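Local atomic coordinates of indole-3-pyruvate decarboxylase (Azospirillum brasilense, PDB entry 2NXW), a protein that catalyses the thiamine diphosphate- and metal-dependent decarboxylation of indole-3-pyruvate to indole-3-acetaldehyde and carbon dioxide, a step in auxin biosynthesis. Residues M219-V233 with L286-I299. Numbering follows the deposited sequence. Where two conformers were deposited one is given.
Sequences MRSATSPVLMVCVEV and LVEESDGLFLLGAI
The carboxylate of Asp291 grips two successive backbone amides of the opposite loop, one with each oxygen: Thr223 N reaches Asp291 OD2 on its syn lone pair (2.8 Å), and Ser224 N meets OD1 from the syn side, 17° out of the carboxylate plane. A chi1 of 62°, which sets CG between backbone N and carbonyl carbon, turns the carboxylate toward them. Beside it, Ser290 OG gives its proton to Ser224 O (2.8 Å) while accepting from Gly292 N of its own chain segment in an ST turn. Beyond these loops strands 225-229 and 292-296, neighbours in the Rossmann-like sheet of the central domain, form a parallel ladder through the amides of Val226, Met228, Phe294 and Leu296. On one face Met228 runs beside Leu295 (Met228 SD to Leu295 CD2 3.4 Å), slants across Leu293 and meets Val287 of helix 281-288 at about a right angle. Val226 sits next to Leu293 and sends CG2 to Leu286 CG (3.7 Å). On the other face Leu227 and Phe294 point the same way, Leu227 CD1 touching Phe294 CD2 obliquely at 3.6 Å, and the Met219 side chain crosses Phe294 at about a right angle. Leu340 and Leu344 of helix 337-346 also pack on Phe294. Past the strands, Cys230 SG packs on Ala298 CB (3.4 Å), and Glu232 N bonds Gly297 O almost straight (172°); the Glu232 carboxylate forms a salt bridge with Lys110.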
loop_
_atom_site.group_PDB
_atom_site.type_symbol
_atom_site.label_atom_id
_atom_site.label_comp_id
_atom_site.label_asym_id
_atom_site.label_seq_id
_atom_site.Cartn_x
_atom_site.Cartn_y
_atom_site.Cartn_z
ATOM N N MET A 219 -37.499 12.174 -3.528
ATOM C CA MET A 219 -38.139 12.713 -2.325
ATOM C C MET A 219 -39.652 12.544 -2.407
ATOM O O MET A 219 -40.312 12.244 -1.414
ATOM C CB MET A 219 -37.842 14.212 -2.170
ATOM C CG MET A 219 -36.475 14.578 -1.646
ATOM S SD MET A 219 -36.205 14.008 0.027
ATOM C CE MET A 219 -35.409 12.786 -0.372
ATOM N N ARG A 220 -40.200 12.752 -3.600
ATOM C CA ARG A 220 -41.639 12.638 -3.796
ATOM C C ARG A 220 -42.169 11.216 -3.707
ATOM O O ARG A 220 -43.266 10.997 -3.202
ATOM C CB ARG A 220 -42.046 13.224 -5.150
ATOM C CG ARG A 220 -41.949 14.730 -5.254
ATOM C CD ARG A 220 -42.682 15.215 -6.500
ATOM N NE ARG A 220 -42.086 14.712 -7.738
ATOM C CZ ARG A 220 -41.096 15.316 -8.391
ATOM N NH1 ARG A 220 -40.590 16.449 -7.928
ATOM N NH2 ARG A 220 -40.614 14.789 -9.506
ATOM N N SER A 221 -41.405 10.253 -4.207
ATOM C CA SER A 221 -41.858 8.869 -4.183
ATOM C C SER A 221 -41.620 8.148 -2.862
ATOM O O SER A 221 -42.246 7.126 -2.591
ATOM C CB SER A 221 -41.207 8.083 -5.321
ATOM O OG SER A 221 -39.800 8.083 -5.205
ATOM N N ALA A 222 -40.723 8.671 -2.035
ATOM C CA ALA A 222 -40.440 8.033 -0.752
ATOM C C ALA A 222 -41.648 8.084 0.181
ATOM O O ALA A 222 -42.380 9.071 0.206
ATOM C CB ALA A 222 -39.236 8.715 -0.084
ATOM N N THR A 223 -41.851 7.015 0.948
ATOM C CA THR A 223 -42.955 6.960 1.898
ATOM C C THR A 223 -42.594 7.748 3.157
ATOM O O THR A 223 -43.459 8.348 3.793
ATOM C CB THR A 223 -43.275 5.504 2.295
ATOM O OG1 THR A 223 -43.795 4.802 1.158
ATOM C CG2 THR A 223 -44.300 5.466 3.418
ATOM N N SER A 224 -41.311 7.738 3.512
ATOM C CA SER A 224 -40.837 8.447 4.696
ATOM C C SER A 224 -39.526 9.183 4.423
ATOM O O SER A 224 -38.467 8.833 4.952
ATOM C CB SER A 224 -40.642 7.467 5.857
ATOM O OG SER A 224 -40.373 8.163 7.068
ATOM N N PRO A 225 -39.580 10.214 3.574
ATOM C CA PRO A 225 -38.380 10.984 3.252
ATOM C C PRO A 225 -37.924 11.815 4.444
ATOM O O PRO A 225 -38.728 12.203 5.293
ATOM C CB PRO A 225 -38.834 11.852 2.084
ATOM C CG PRO A 225 -40.280 12.106 2.409
ATOM C CD PRO A 225 -40.756 10.738 2.855
ATOM N N VAL A 226 -36.624 12.073 4.502
ATOM C CA VAL A 226 -36.049 12.870 5.570
ATOM C C VAL A 226 -34.948 13.754 5.007
ATOM O O VAL A 226 -34.102 13.281 4.246
ATOM C CB VAL A 226 -35.421 11.979 6.669
ATOM C CG1 VAL A 226 -34.667 12.852 7.676
ATOM C CG2 VAL A 226 -36.494 11.155 7.353
ATOM N N LEU A 227 -34.968 15.034 5.371
ATOM C CA LEU A 227 -33.918 15.953 4.939
ATOM C C LEU A 227 -32.981 16.152 6.132
ATOM O O LEU A 227 -33.417 16.591 7.196
ATOM C CB LEU A 227 -34.486 17.320 4.519
ATOM C CG LEU A 227 -33.409 18.390 4.277
ATOM C CD1 LEU A 227 -32.607 18.010 3.038
ATOM C CD2 LEU A 227 -34.033 19.759 4.082
ATOM N N MET A 228 -31.708 15.797 5.960
ATOM C CA MET A 228 -30.707 15.980 7.014
ATOM C C MET A 228 -29.819 17.170 6.658
ATOM O O MET A 228 -29.237 17.224 5.571
ATOM C CB MET A 228 -29.843 14.728 7.175
ATOM C CG MET A 228 -30.606 13.515 7.653
ATOM S SD MET A 228 -29.523 12.342 8.514
ATOM C CE MET A 228 -29.451 13.112 10.122
ATOM N N VAL A 229 -29.738 18.136 7.570
ATOM C CA VAL A 229 -28.926 19.328 7.364
ATOM C C VAL A 229 -27.610 19.063 8.087
ATOM O O VAL A 229 -27.576 18.839 9.301
ATOM C CB VAL A 229 -29.661 20.568 7.900
ATOM C CG1 VAL A 229 -28.788 21.802 7.774
ATOM C CG2 VAL A 229 -30.955 20.751 7.105
ATOM N N CYS A 230 -26.525 19.108 7.325
ATOM C CA CYS A 230 -25.224 18.713 7.837
ATOM C C CYS A 230 -24.076 19.722 7.784
ATOM O O CYS A 230 -24.280 20.892 7.455
ATOM C CB CYS A 230 -24.861 17.408 7.124
ATOM S SG CYS A 230 -26.332 16.309 6.874
ATOM N N VAL A 231 -22.865 19.246 8.076
ATOM C CA VAL A 231 -21.690 20.113 8.175
ATOM C C VAL A 231 -21.406 21.074 7.023
ATOM O O VAL A 231 -21.122 22.244 7.264
ATOM C CB VAL A 231 -20.400 19.282 8.514
ATOM C CG1 VAL A 231 -19.909 18.521 7.310
ATOM C CG2 VAL A 231 -19.318 20.198 9.054
ATOM N N GLU A 232 -21.490 20.617 5.779
ATOM C CA GLU A 232 -21.209 21.530 4.673
ATOM C C GLU A 232 -22.159 22.728 4.602
ATOM O O GLU A 232 -21.790 23.788 4.098
ATOM C CB GLU A 232 -21.217 20.788 3.336
ATOM C CG GLU A 232 -20.056 19.816 3.156
ATOM C CD GLU A 232 -19.970 19.289 1.737
ATOM O OE1 GLU A 232 -21.030 19.173 1.094
ATOM O OE2 GLU A 232 -18.847 18.987 1.273
ATOM N N VAL A 233 -23.378 22.570 5.108
ATOM C CA VAL A 233 -24.333 23.673 5.091
ATOM C C VAL A 233 -23.782 24.793 5.968
ATOM O O VAL A 233 -23.860 25.970 5.614
ATOM C CB VAL A 233 -25.709 23.227 5.612
ATOM C CG1 VAL A 233 -26.646 24.447 5.750
ATOM C CG2 VAL A 233 -26.323 22.207 4.640
ATOM N N LEU A 286 -36.566 7.536 12.843
ATOM C CA LEU A 286 -36.960 8.301 11.662
ATOM C C LEU A 286 -35.860 8.279 10.599
ATOM O O LEU A 286 -36.120 8.050 9.416
ATOM C CB LEU A 286 -37.255 9.753 12.049
ATOM C CG LEU A 286 -37.624 10.685 10.893
ATOM C CD1 LEU A 286 -38.941 10.236 10.280
ATOM C CD2 LEU A 286 -37.735 12.114 11.396
ATOM N N VAL A 287 -34.630 8.524 11.032
ATOM C CA VAL A 287 -33.489 8.544 10.125
ATOM C C VAL A 287 -33.123 7.166 9.570
ATOM O O VAL A 287 -32.969 6.977 8.358
ATOM C CB VAL A 287 -32.241 9.140 10.836
ATOM C CG1 VAL A 287 -30.996 8.973 9.970
ATOM C CG2 VAL A 287 -32.471 10.620 11.123
ATOM N N GLU A 288 -32.992 6.193 10.461
ATOM C CA GLU A 288 -32.596 4.862 10.039
ATOM C C GLU A 288 -33.642 4.074 9.260
ATOM O O GLU A 288 -33.291 3.137 8.539
ATOM C CB GLU A 288 -32.100 4.084 11.261
ATOM C CG GLU A 288 -30.917 4.794 11.909
ATOM C CD GLU A 288 -30.372 4.079 13.127
ATOM O OE1 GLU A 288 -30.948 3.040 13.515
ATOM O OE2 GLU A 288 -29.366 4.561 13.693
ATOM N N GLU A 289 -34.911 4.459 9.369
ATOM C CA GLU A 289 -35.963 3.764 8.630
ATOM C C GLU A 289 -36.386 4.529 7.377
ATOM O O GLU A 289 -37.260 4.083 6.631
ATOM C CB GLU A 289 -37.190 3.544 9.516
ATOM C CG GLU A 289 -36.900 2.764 10.783
ATOM C CD GLU A 289 -38.164 2.316 11.485
ATOM O OE1 GLU A 289 -39.156 3.077 11.474
ATOM O OE2 GLU A 289 -38.161 1.202 12.055
ATOM N N SER A 290 -35.764 5.678 7.136
ATOM C CA SER A 290 -36.120 6.480 5.967
ATOM C C SER A 290 -35.815 5.794 4.634
ATOM O O SER A 290 -34.759 5.185 4.465
ATOM C CB SER A 290 -35.395 7.827 6.009
ATOM O OG SER A 290 -35.693 8.587 4.848
ATOM N N ASP A 291 -36.752 5.900 3.690
ATOM C CA ASP A 291 -36.572 5.319 2.365
ATOM C C ASP A 291 -36.280 6.427 1.344
ATOM O O ASP A 291 -36.410 6.239 0.134
ATOM C CB ASP A 291 -37.815 4.503 1.967
ATOM C CG ASP A 291 -39.079 5.345 1.878
ATOM O OD1 ASP A 291 -39.178 6.377 2.576
ATOM O OD2 ASP A 291 -39.991 4.955 1.115
ATOM N N GLY A 292 -35.875 7.584 1.865
ATOM C CA GLY A 292 -35.540 8.739 1.047
ATOM C C GLY A 292 -34.786 9.699 1.951
ATOM O O GLY A 292 -35.289 10.767 2.312
ATOM N N LEU A 293 -33.576 9.294 2.331
ATOM C CA LEU A 293 -32.728 10.076 3.233
ATOM C C LEU A 293 -31.795 11.009 2.465
ATOM O O LEU A 293 -30.819 10.579 1.859
ATOM C CB LEU A 293 -31.909 9.126 4.106
ATOM C CG LEU A 293 -31.058 9.728 5.228
ATOM C CD1 LEU A 293 -31.935 10.449 6.251
ATOM C CD2 LEU A 293 -30.271 8.606 5.892
ATOM N N PHE A 294 -32.101 12.299 2.499
ATOM C CA PHE A 294 -31.302 13.294 1.792
ATOM C C PHE A 294 -30.257 13.880 2.744
ATOM O O PHE A 294 -30.584 14.719 3.585
ATOM C CB PHE A 294 -32.246 14.386 1.269
ATOM C CG PHE A 294 -31.617 15.376 0.322
ATOM C CD1 PHE A 294 -30.284 15.272 -0.079
ATOM C CD2 PHE A 294 -32.385 16.423 -0.185
ATOM C CE1 PHE A 294 -29.732 16.200 -0.973
ATOM C CE2 PHE A 294 -31.843 17.352 -1.075
ATOM C CZ PHE A 294 -30.518 17.240 -1.469
ATOM N N LEU A 295 -29.014 13.420 2.608
ATOM C CA LEU A 295 -27.914 13.896 3.448
ATOM C C LEU A 295 -27.307 15.104 2.755
ATOM O O LEU A 295 -26.461 14.972 1.858
ATOM C CB LEU A 295 -26.854 12.804 3.615
ATOM C CG LEU A 295 -27.320 11.492 4.237
ATOM C CD1 LEU A 295 -26.166 10.500 4.262
ATOM C CD2 LEU A 295 -27.844 11.750 5.645
ATOM N N LEU A 296 -27.736 16.287 3.173
ATOM C CA LEU A 296 -27.246 17.514 2.571
ATOM C C LEU A 296 -25.953 17.981 3.238
ATOM O O LEU A 296 -25.990 18.697 4.247
ATOM C CB LEU A 296 -28.339 18.596 2.661
ATOM C CG LEU A 296 -28.152 19.874 1.836
ATOM C CD1 LEU A 296 -28.218 19.556 0.351
ATOM C CD2 LEU A 296 -29.238 20.876 2.210
ATOM N N GLY A 297 -24.822 17.540 2.681
ATOM C CA GLY A 297 -23.503 17.932 3.170
ATOM C C GLY A 297 -22.925 17.127 4.316
ATOM O O GLY A 297 -22.062 17.629 5.040
ATOM N N ALA A 298 -23.339 15.870 4.442
ATOM C CA ALA A 298 -22.914 15.024 5.555
ATOM C C ALA A 298 -21.618 14.238 5.440
ATOM O O ALA A 298 -21.276 13.711 4.390
ATOM C CB ALA A 298 -24.035 14.051 5.884
ATOM N N ILE A 299 -20.902 14.167 6.558
ATOM C CA ILE A 299 -19.701 13.354 6.643
ATOM C C ILE A 299 -20.272 11.973 6.964
ATOM O O ILE A 299 -21.149 11.855 7.822
ATOM C CB ILE A 299 -18.809 13.807 7.821
ATOM C CG1 ILE A 299 -18.063 15.079 7.433
ATOM C CG2 ILE A 299 -17.852 12.691 8.226
ATOM C CD1 ILE A 299 -17.398 15.773 8.595
HETATM O O HOH W 1 -38.474 6.981 8.379
#